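PDB 3OCR: class II aldolase/adducin domain protein from Pseudomonas syringae pv. phaseolicola 1448A, which is of unknown precise function but belongs to the class II aldolase/adducin family and may act as a lyase, an actin-binding role being less certain. Local coordinates for residues R35-A46 / F78-K88. Sequence-based numbering, arbitrary orientation.
Sequences RVKLAAAYRLAA and FDEITASNLVK
The Y42 ring turns its edge to the face of F78, Y42 CD1 lying 3.4 Å above the F78 ring plane, over its centre, in a T-shaped stack with planes at 81°. A45 CB meets the edge of the F78 ring. Obliquely to the Y42 ring come I81 CG1 and L86 CD2, while the Y42 hydroxyl is held by the backbone N of F58 and N72. The R43 guanidinium carries D79 O over one face, 3.1 Å above its plane, too badly angled for a bond. At its edge NE donates to I81 O at 2.7 Å, in the guanidinium and carbonyl planes alike, and NH2 adds a weak bond to that oxygen; the bend at chi2 (-84°) brings the guanidinium over to the loop. R35 reaches out instead, extended from CG to NE, and NH1 serves two carbonyls: A83 O at 2.8 Å, within the guanidinium plane, and L86 O at 3.0 Å, with the donor above that carbonyl's plane. E31 takes NE in a salt bridge. Midway between the two arginines the small side chain of A39 lets the loop come close, its CB 3.3 Å from A83 N. A water donates to both R43 O and D79 OD1. Thus a helix can hold an irregular chain by arginines grasping its main-chain oxygens at two places, with aromatic and aliphatic side chains packed between and beside them. Here helix 29-47 is joined to the loop running into strand 87-90 of the central sheet, part of the helix-and-sheet packing of the AraD-like class II aldolase fold.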
# COMPACT_ATOMS: atom_id res chain seq x y z
N ARG A 35 -26.99 10.79 -14.76
CA ARG A 35 -25.72 10.88 -15.47
C ARG A 35 -24.64 11.46 -14.56
O ARG A 35 -23.52 10.97 -14.55
CB ARG A 35 -25.87 11.74 -16.74
CG ARG A 35 -26.35 10.93 -17.95
CD ARG A 35 -26.55 11.80 -19.21
NE ARG A 35 -26.77 10.94 -20.38
CZ ARG A 35 -25.81 10.48 -21.18
NH1 ARG A 35 -24.53 10.78 -20.95
NH2 ARG A 35 -26.11 9.70 -22.21
N VAL A 36 -25.01 12.48 -13.79
CA VAL A 36 -24.08 13.14 -12.87
C VAL A 36 -23.67 12.17 -11.75
O VAL A 36 -22.48 12.01 -11.48
CB VAL A 36 -24.69 14.44 -12.32
CG1 VAL A 36 -23.90 14.94 -11.12
CG2 VAL A 36 -24.74 15.52 -13.42
N LYS A 37 -24.66 11.54 -11.13
CA LYS A 37 -24.44 10.53 -10.06
C LYS A 37 -23.61 9.33 -10.49
O LYS A 37 -22.69 8.93 -9.77
CB LYS A 37 -25.77 10.07 -9.44
CG LYS A 37 -26.37 11.09 -8.45
CD LYS A 37 -27.83 10.81 -8.11
CE LYS A 37 -28.32 11.77 -6.99
NZ LYS A 37 -28.55 13.18 -7.46
N LEU A 38 -23.92 8.76 -11.65
CA LEU A 38 -23.15 7.60 -12.16
C LEU A 38 -21.72 8.00 -12.53
O LEU A 38 -20.79 7.26 -12.24
CB LEU A 38 -23.86 6.93 -13.36
CG LEU A 38 -23.23 5.65 -13.89
CD1 LEU A 38 -23.28 4.55 -12.82
CD2 LEU A 38 -23.91 5.18 -15.20
N ALA A 39 -21.53 9.21 -13.11
CA ALA A 39 -20.18 9.70 -13.37
C ALA A 39 -19.36 9.89 -12.09
O ALA A 39 -18.17 9.53 -12.05
CB ALA A 39 -20.21 11.05 -14.23
N ALA A 40 -19.99 10.43 -11.05
CA ALA A 40 -19.35 10.57 -9.75
C ALA A 40 -18.97 9.21 -9.22
O ALA A 40 -17.91 9.06 -8.62
CB ALA A 40 -20.28 11.26 -8.77
N ALA A 41 -19.83 8.22 -9.44
CA ALA A 41 -19.54 6.85 -8.95
C ALA A 41 -18.30 6.28 -9.65
O ALA A 41 -17.41 5.73 -8.99
CB ALA A 41 -20.71 5.97 -9.16
N TYR A 42 -18.19 6.47 -10.97
CA TYR A 42 -16.98 6.08 -11.71
C TYR A 42 -15.69 6.75 -11.20
O TYR A 42 -14.71 6.06 -10.94
CB TYR A 42 -17.14 6.33 -13.21
CG TYR A 42 -17.89 5.25 -13.96
CD1 TYR A 42 -17.21 4.10 -14.41
CD2 TYR A 42 -19.27 5.38 -14.27
CE1 TYR A 42 -17.85 3.13 -15.14
CE2 TYR A 42 -19.92 4.40 -15.01
CZ TYR A 42 -19.20 3.26 -15.42
OH TYR A 42 -19.79 2.27 -16.13
N ARG A 43 -15.69 8.08 -11.08
CA ARG A 43 -14.58 8.82 -10.50
C ARG A 43 -14.22 8.51 -9.06
O ARG A 43 -13.05 8.57 -8.68
CB ARG A 43 -14.85 10.34 -10.60
CG ARG A 43 -15.17 10.78 -12.00
CD ARG A 43 -13.90 11.05 -12.79
NE ARG A 43 -14.19 11.76 -14.03
CZ ARG A 43 -13.62 12.89 -14.42
NH1 ARG A 43 -12.68 13.47 -13.70
NH2 ARG A 43 -13.97 13.42 -15.57
N LEU A 44 -15.23 8.23 -8.23
CA LEU A 44 -15.00 7.82 -6.84
C LEU A 44 -14.27 6.48 -6.77
O LEU A 44 -13.36 6.28 -5.94
CB LEU A 44 -16.32 7.72 -6.07
CG LEU A 44 -16.94 9.05 -5.66
CD1 LEU A 44 -18.42 8.87 -5.27
CD2 LEU A 44 -16.15 9.65 -4.49
N ALA A 45 -14.67 5.58 -7.66
CA ALA A 45 -14.07 4.23 -7.72
C ALA A 45 -12.61 4.35 -8.14
O ALA A 45 -11.75 3.60 -7.68
CB ALA A 45 -14.84 3.34 -8.71
N ALA A 46 -12.34 5.33 -9.01
CA ALA A 46 -10.99 5.62 -9.45
C ALA A 46 -10.19 6.20 -8.30
O ALA A 46 -9.10 5.73 -8.01
CB ALA A 46 -10.99 6.57 -10.67
N PHE A 78 -12.13 5.00 -15.77
CA PHE A 78 -13.11 5.48 -14.78
C PHE A 78 -12.86 6.94 -14.49
O PHE A 78 -13.79 7.71 -14.24
CB PHE A 78 -13.00 4.65 -13.51
CG PHE A 78 -13.77 3.34 -13.55
CD1 PHE A 78 -13.96 2.67 -14.77
CD2 PHE A 78 -14.29 2.80 -12.40
CE1 PHE A 78 -14.67 1.46 -14.82
CE2 PHE A 78 -15.00 1.57 -12.43
CZ PHE A 78 -15.19 0.91 -13.65
N ASP A 79 -11.58 7.30 -14.55
CA ASP A 79 -11.04 8.63 -14.34
C ASP A 79 -11.46 9.65 -15.38
O ASP A 79 -11.24 10.85 -15.21
CB ASP A 79 -9.52 8.50 -14.47
CG ASP A 79 -8.80 9.05 -13.28
OD1 ASP A 79 -9.47 9.67 -12.43
OD2 ASP A 79 -7.57 8.88 -13.20
N GLU A 80 -12.01 9.18 -16.49
CA GLU A 80 -12.29 10.04 -17.63
C GLU A 80 -13.78 10.23 -17.78
O GLU A 80 -14.23 11.04 -18.58
CB GLU A 80 -11.72 9.43 -18.91
CG GLU A 80 -10.19 9.41 -18.98
CD GLU A 80 -9.68 8.65 -20.20
OE1 GLU A 80 -10.13 7.51 -20.45
OE2 GLU A 80 -8.80 9.19 -20.89
N ILE A 81 -14.55 9.49 -17.00
CA ILE A 81 -15.99 9.46 -17.20
C ILE A 81 -16.60 10.80 -16.76
O ILE A 81 -16.18 11.37 -15.75
CB ILE A 81 -16.63 8.31 -16.44
CG1 ILE A 81 -15.94 6.97 -16.81
CG2 ILE A 81 -18.16 8.28 -16.67
CD1 ILE A 81 -15.90 6.62 -18.33
N THR A 82 -17.56 11.28 -17.53
CA THR A 82 -18.29 12.51 -17.21
C THR A 82 -19.78 12.28 -17.46
O THR A 82 -20.16 11.38 -18.20
CB THR A 82 -17.86 13.68 -18.11
OG1 THR A 82 -18.27 13.41 -19.45
CG2 THR A 82 -16.34 13.90 -18.10
N ALA A 83 -20.62 13.08 -16.82
CA ALA A 83 -22.05 13.08 -17.09
C ALA A 83 -22.34 13.11 -18.58
O ALA A 83 -23.18 12.34 -19.07
CB ALA A 83 -22.72 14.28 -16.40
N SER A 84 -21.64 13.98 -19.31
CA SER A 84 -21.81 14.09 -20.75
C SER A 84 -21.35 12.91 -21.60
O SER A 84 -21.84 12.74 -22.71
CB SER A 84 -21.12 15.35 -21.28
OG SER A 84 -21.90 16.48 -20.97
N ASN A 85 -20.41 12.08 -21.13
CA ASN A 85 -19.89 11.06 -22.05
C ASN A 85 -20.35 9.62 -21.78
O ASN A 85 -19.98 8.67 -22.49
CB ASN A 85 -18.35 11.21 -22.26
CG ASN A 85 -17.51 10.79 -21.06
OD1 ASN A 85 -17.90 9.97 -20.21
ND2 ASN A 85 -16.29 11.33 -21.02
N LEU A 86 -21.21 9.47 -20.78
CA LEU A 86 -21.79 8.17 -20.49
C LEU A 86 -22.62 7.77 -21.70
O LEU A 86 -23.07 8.63 -22.47
CB LEU A 86 -22.65 8.22 -19.24
CG LEU A 86 -21.79 8.18 -17.98
CD1 LEU A 86 -22.57 8.80 -16.86
CD2 LEU A 86 -21.37 6.73 -17.65
N VAL A 87 -22.77 6.47 -21.89
CA VAL A 87 -23.52 5.99 -23.04
C VAL A 87 -24.87 5.45 -22.60
O VAL A 87 -24.94 4.65 -21.65
CB VAL A 87 -22.74 4.91 -23.84
CG1 VAL A 87 -23.47 4.58 -25.13
CG2 VAL A 87 -21.32 5.36 -24.12
N LYS A 88 -25.92 5.86 -23.31
CA LYS A 88 -27.27 5.35 -23.08
C LYS A 88 -27.57 4.20 -24.01
O LYS A 88 -27.51 4.35 -25.25
CB LYS A 88 -28.32 6.44 -23.25
CG LYS A 88 -29.74 5.97 -22.87
CD LYS A 88 -30.67 7.14 -22.63
CE LYS A 88 -31.09 7.80 -23.93
NZ LYS A 88 -32.05 8.91 -23.66
O HOH W 1 -11.42 10.29 -10.16